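Long-range contact in 2''-aminoglycoside nucleotidyltransferase (Klebsiella pneumoniae, PDB 4WQL), which confers resistance to gentamicin, kanamycin and related aminoglycoside antibiotics by transferring a nucleotide onto their 2''-hydroxyl group, with the help of magnesium: residues 45-50 and 85-90. Numbering follows the deposited sequence.
Sequences DIDLTF and LLDCEP. With MG (magnesium ion), chain C; MG (magnesium ion), chain B; KAN (kanamycin a), chain D.
Pro90 CA lies over one face of the Phe50 ring, offset toward the rim, while the carbonyl carbon of Cys88 meets the ring's edge in its plane. Phe50 folds CG between its own backbone N and carbonyl carbon (chi1 60°), which turns the ring toward the partner strand and brings CZ to 3.7 Å from Pro90 CB. The carboxylates of Asp47 and Asp87 lie side by side with planes 53° apart; Asp47 OD1 and Asp87 OD2, 3.1 Å from each other, are held together by one magnesium ion (chain C). Asp45 OD2 and kanamycin O13 also bind this ion. Asp45 OD1 and Asp47 OD2 reach the second magnesium (chain B), which three waters also coordinate. Asp45 and Asp47 thus bridge the two metals, and with Asp87, which binds only the first, form the acidic triad typical of nucleotidyltransferases. Asp87, the probable proton acceptor, has its OD1 hydrogen-bonded to Tyr75 OH. Farther along this face, Glu89 extends CG anti to its backbone N (chi1 176°) and receives kanamycin N2 on OE2 at 2.7 Å and N1 on OE1. The strands run parallel, joined by five backbone bonds from Ile46 N to Leu85 O (2.9 Å) through Phe50 N to Glu89 O (3.0 Å). On the reverse face Ile46 CD1 and Leu86 CD2 touch at 3.9 Å, and Leu48 CD1 meets Leu86 CD1. Strand 25-27 flanks 46-51 and strand 77-81 flanks 84-93, both antiparallel; helices 5-19 and 55-64 pack on the Ile46, Leu86 and Phe50 face, leaving the aspartate face to the kanamycin cleft between the two domains.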
ATOM      1  N   ASP A  45      -6.306   3.719   8.069  1.00 19.70           N
ATOM      2  CA  ASP A  45      -7.052   2.987   7.066  1.00 26.87           C
ATOM      3  C   ASP A  45      -6.218   1.832   6.588  1.00 21.51           C
ATOM      4  O   ASP A  45      -5.095   1.655   7.049  1.00 20.12           O
ATOM      5  CB  ASP A  45      -7.480   3.906   5.890  1.00 29.25           C
ATOM      6  CG  ASP A  45      -6.306   4.457   5.077  1.00 35.11           C
ATOM      7  OD1 ASP A  45      -5.150   4.055   5.271  1.00 27.52           O
ATOM      8  OD2 ASP A  45      -6.554   5.272   4.176  1.00 45.32           O
ATOM      9  N   ILE A  46      -6.772   1.044   5.670  1.00 14.47           N
ATOM     10  CA  ILE A  46      -6.064  -0.027   5.057  1.00 14.97           C
ATOM     11  C   ILE A  46      -5.785   0.311   3.597  1.00 18.86           C
ATOM     12  O   ILE A  46      -6.727   0.537   2.845  1.00 20.24           O
ATOM     13  CB  ILE A  46      -6.877  -1.322   5.101  1.00 15.82           C
ATOM     14  CG1 ILE A  46      -7.158  -1.739   6.550  1.00 18.94           C
ATOM     15  CG2 ILE A  46      -6.165  -2.423   4.336  1.00 19.13           C
ATOM     16  CD1 ILE A  46      -8.387  -2.642   6.690  1.00 19.23           C
ATOM     17  N   ASP A  47      -4.511   0.413   3.224  1.00 14.86           N
ATOM     18  CA  ASP A  47      -4.169   0.666   1.797  1.00 16.83           C
ATOM     19  C   ASP A  47      -3.989  -0.637   1.059  1.00 15.84           C
ATOM     20  O   ASP A  47      -3.320  -1.560   1.546  1.00 13.19           O
ATOM     21  CB  ASP A  47      -2.889   1.530   1.685  1.00 17.20           C
ATOM     22  CG  ASP A  47      -3.031   2.856   2.465  1.00 26.19           C
ATOM     23  OD1 ASP A  47      -3.684   3.753   1.964  1.00 28.47           O
ATOM     24  OD2 ASP A  47      -2.560   2.936   3.583  1.00 29.52           O
ATOM     25  N   LEU A  48      -4.599  -0.724  -0.138  1.00 12.44           N
ATOM     26  CA  LEU A  48      -4.509  -1.933  -0.969  1.00 16.23           C
ATOM     27  C   LEU A  48      -4.104  -1.536  -2.365  1.00 12.88           C
ATOM     28  O   LEU A  48      -4.540  -0.476  -2.900  1.00 15.59           O
ATOM     29  CB  LEU A  48      -5.857  -2.686  -1.077  1.00 14.98           C
ATOM     30  CG  LEU A  48      -6.480  -3.196   0.233  1.00 19.65           C
ATOM     31  CD1 LEU A  48      -7.917  -3.728   0.040  1.00 20.67           C
ATOM     32  CD2 LEU A  48      -5.526  -4.301   0.807  1.00 15.84           C
ATOM     33  N   THR A  49      -3.284  -2.403  -2.976  1.00 13.20           N
ATOM     34  CA  THR A  49      -2.942  -2.267  -4.384  1.00 13.83           C
ATOM     35  C   THR A  49      -3.549  -3.447  -5.122  1.00 14.17           C
ATOM     36  O   THR A  49      -3.392  -4.589  -4.685  1.00 14.62           O
ATOM     37  CB  THR A  49      -1.387  -2.236  -4.594  1.00 11.38           C
ATOM     38  OG1 THR A  49      -0.844  -1.090  -3.920  1.00 15.21           O
ATOM     39  CG2 THR A  49      -1.035  -2.141  -6.081  1.00 14.63           C
ATOM     40  N   PHE A  50      -4.273  -3.203  -6.212  1.00 13.18           N
ATOM     41  CA  PHE A  50      -5.015  -4.326  -6.846  1.00 15.35           C
ATOM     42  C   PHE A  50      -4.735  -4.340  -8.364  1.00 12.01           C
ATOM     43  O   PHE A  50      -4.420  -3.285  -8.951  1.00 14.64           O
ATOM     44  CB  PHE A  50      -6.542  -4.185  -6.612  1.00 14.50           C
ATOM     45  CG  PHE A  50      -7.119  -2.905  -7.192  1.00 15.07           C
ATOM     46  CD1 PHE A  50      -7.112  -1.702  -6.475  1.00 10.45           C
ATOM     47  CD2 PHE A  50      -7.666  -2.919  -8.480  1.00 16.73           C
ATOM     48  CE1 PHE A  50      -7.578  -0.545  -7.086  1.00 13.38           C
ATOM     49  CE2 PHE A  50      -8.174  -1.788  -9.069  1.00 17.03           C
ATOM     50  CZ  PHE A  50      -8.165  -0.595  -8.379  1.00 17.58           C
ATOM     51  N   LEU A  85     -11.953   2.120   6.513  1.00 21.33           N
ATOM     52  CA  LEU A  85     -11.696   2.715   5.187  1.00 20.90           C
ATOM     53  C   LEU A  85     -10.630   1.905   4.456  1.00 22.00           C
ATOM     54  O   LEU A  85      -9.584   1.570   5.034  1.00 20.72           O
ATOM     55  CB  LEU A  85     -11.227   4.167   5.335  1.00 29.18           C
ATOM     56  CG  LEU A  85     -11.133   5.019   4.076  1.00 51.58           C
ATOM     57  CD1 LEU A  85     -12.534   5.485   3.688  1.00 57.15           C
ATOM     58  CD2 LEU A  85     -10.164   6.203   4.272  1.00 57.01           C
ATOM     59  N   LEU A  86     -10.883   1.608   3.181  1.00 15.75           N
ATOM     60  CA  LEU A  86      -9.897   0.958   2.303  1.00 14.68           C
ATOM     61  C   LEU A  86      -9.449   1.930   1.235  1.00 19.51           C
ATOM     62  O   LEU A  86     -10.296   2.470   0.506  1.00 21.29           O
ATOM     63  CB  LEU A  86     -10.492  -0.256   1.616  1.00 16.18           C
ATOM     64  CG  LEU A  86     -11.237  -1.356   2.351  1.00 23.98           C
ATOM     65  CD1 LEU A  86     -11.523  -2.434   1.274  1.00 25.98           C
ATOM     66  CD2 LEU A  86     -10.332  -1.923   3.411  1.00 29.62           C
ATOM     67  N   ASP A  87      -8.136   2.119   1.123  1.00 14.36           N
ATOM     68  CA  ASP A  87      -7.613   3.112   0.222  1.00 17.31           C
ATOM     69  C   ASP A  87      -6.978   2.345  -0.948  1.00 14.78           C
ATOM     70  O   ASP A  87      -5.899   1.831  -0.795  1.00 16.69           O
ATOM     71  CB  ASP A  87      -6.578   3.964   0.961  1.00 14.32           C
ATOM     72  CG  ASP A  87      -6.085   5.145   0.122  1.00 29.01           C
ATOM     73  OD1 ASP A  87      -6.399   5.245  -1.084  1.00 23.89           O
ATOM     74  OD2 ASP A  87      -5.350   5.976   0.675  1.00 23.21           O
ATOM     75  N   CYS A  88      -7.655   2.310  -2.115  1.00 13.36           N
ATOM     76  CA  CYS A  88      -7.307   1.305  -3.117  1.00 14.54           C
ATOM     77  C   CYS A  88      -6.665   1.916  -4.361  1.00 15.00           C
ATOM     78  O   CYS A  88      -7.241   2.839  -4.932  1.00 17.97           O
ATOM     79  CB  CYS A  88      -8.582   0.538  -3.517  1.00 17.42           C
ATOM     80  SG  CYS A  88      -9.300  -0.333  -2.129  1.00 16.91           S
ATOM     81  N   GLU A  89      -5.518   1.377  -4.792  1.00 14.28           N
ATOM     82  CA  GLU A  89      -4.852   1.900  -5.961  1.00 15.82           C
ATOM     83  C   GLU A  89      -4.553   0.763  -6.953  1.00 12.84           C
ATOM     84  O   GLU A  89      -4.079  -0.260  -6.549  1.00 12.59           O
ATOM     85  CB  GLU A  89      -3.528   2.550  -5.556  1.00 19.61           C
ATOM     86  CG  GLU A  89      -2.708   3.047  -6.745  1.00 27.36           C
ATOM     87  CD  GLU A  89      -1.431   3.829  -6.355  1.00 27.41           C
ATOM     88  OE1 GLU A  89      -1.101   4.808  -7.120  1.00 30.32           O
ATOM     89  OE2 GLU A  89      -0.824   3.459  -5.320  1.00 23.78           O
ATOM     90  N   PRO A  90      -4.845   0.969  -8.231  1.00 12.16           N
ATOM     91  CA  PRO A  90      -4.512  -0.076  -9.224  1.00 12.82           C
ATOM     92  C   PRO A  90      -3.008  -0.216  -9.578  1.00 18.52           C
ATOM     93  O   PRO A  90      -2.217   0.741  -9.462  1.00 17.77           O
ATOM     94  CB  PRO A  90      -5.271   0.396 -10.474  1.00 13.16           C
ATOM     95  CG  PRO A  90      -5.140   1.944 -10.356  1.00 16.49           C
ATOM     96  CD  PRO A  90      -5.427   2.154  -8.880  1.00 13.31           C
TER
HETATM   97 MG    MG C 202      -4.318   5.743   3.036  0.99 36.57          MG
HETATM   98 MG    MG B 201      -3.061   4.427   4.909  0.87 29.31          MG
HETATM   99  C1  KAN D 203       0.728   8.841  -5.193  1.00 31.69           C
HETATM  100  C2  KAN D 203       0.674  10.353  -5.640  1.00 38.21           C
HETATM  101  C3  KAN D 203      -0.235  10.520  -6.843  1.00 34.19           C
HETATM  102  C4  KAN D 203       0.337   9.624  -7.935  1.00 28.62           C
HETATM  103  C5  KAN D 203       0.367   8.179  -7.470  1.00 22.32           C
HETATM  104  C6  KAN D 203       1.159   7.430  -8.595  1.00 29.26           C
HETATM  105  C7  KAN D 203      -2.351   6.005  -1.784  1.00 29.01           C
HETATM  106  C8  KAN D 203      -2.122   7.509  -1.474  1.00 35.52           C
HETATM  107  C9  KAN D 203      -1.883   8.362  -2.736  1.00 30.79           C
HETATM  108  C10 KAN D 203      -0.760   7.728  -3.601  1.00 26.35           C
HETATM  109  C11 KAN D 203      -0.951   6.248  -3.875  1.00 28.65           C
HETATM  110  C12 KAN D 203      -1.126   5.480  -2.567  1.00 27.16           C
HETATM  111  C13 KAN D 203      -2.786   9.171   0.181  1.00 63.80           C
HETATM  112  C14 KAN D 203      -3.259   8.737   1.610  1.00 67.99           C
HETATM  113  C15 KAN D 203      -4.800   8.665   1.622  1.00 65.57           C
HETATM  114  C16 KAN D 203      -5.371  10.016   1.172  1.00 74.43           C
HETATM  115  C17 KAN D 203      -4.863  10.332  -0.263  1.00 86.83           C
HETATM  116  C18 KAN D 203      -5.193  11.709  -0.868  1.00 94.97           C
HETATM  117  N1  KAN D 203       1.358   6.009  -8.214  1.00 28.04           N
HETATM  118  N2  KAN D 203       0.280   5.787  -4.563  1.00 29.69           N
HETATM  119  N3  KAN D 203      -2.700   5.228  -0.557  1.00 30.52           N
HETATM  120  N4  KAN D 203      -5.340   8.276   2.946  1.00 49.29           N
HETATM  121  O5  KAN D 203       1.169   8.040  -6.311  1.00 25.09           O
HETATM  122  O6  KAN D 203       0.283  11.149  -4.478  1.00 41.97           O
HETATM  123  O7  KAN D 203      -0.247  11.913  -7.286  1.00 39.17           O
HETATM  124  O8  KAN D 203      -0.513   9.661  -9.065  1.00 37.03           O
HETATM  125  O9  KAN D 203      -0.589   8.563  -4.751  1.00 27.04           O
HETATM  126  O10 KAN D 203      -1.452   9.728  -2.410  1.00 29.03           O
HETATM  127  O11 KAN D 203      -3.181   8.148  -0.730  1.00 43.01           O
HETATM  128  O12 KAN D 203      -3.406  10.387  -0.244  1.00 75.77           O
HETATM  129  O13 KAN D 203      -2.670   7.481   2.026  1.00 57.64           O
HETATM  130  O14 KAN D 203      -6.811   9.985   1.238  1.00 74.56           O
HETATM  131  O15 KAN D 203      -4.635  12.734  -0.022  1.00100.45           O
HETATM  132  O   HOH W   1      -2.843   3.068   6.207  1.00 29.60           O
HETATM  133  O   HOH W   2      -3.055   6.179   6.264  1.00 34.66           O
HETATM  134  O   HOH W   3      -0.904   4.663   5.007  1.00 40.40           O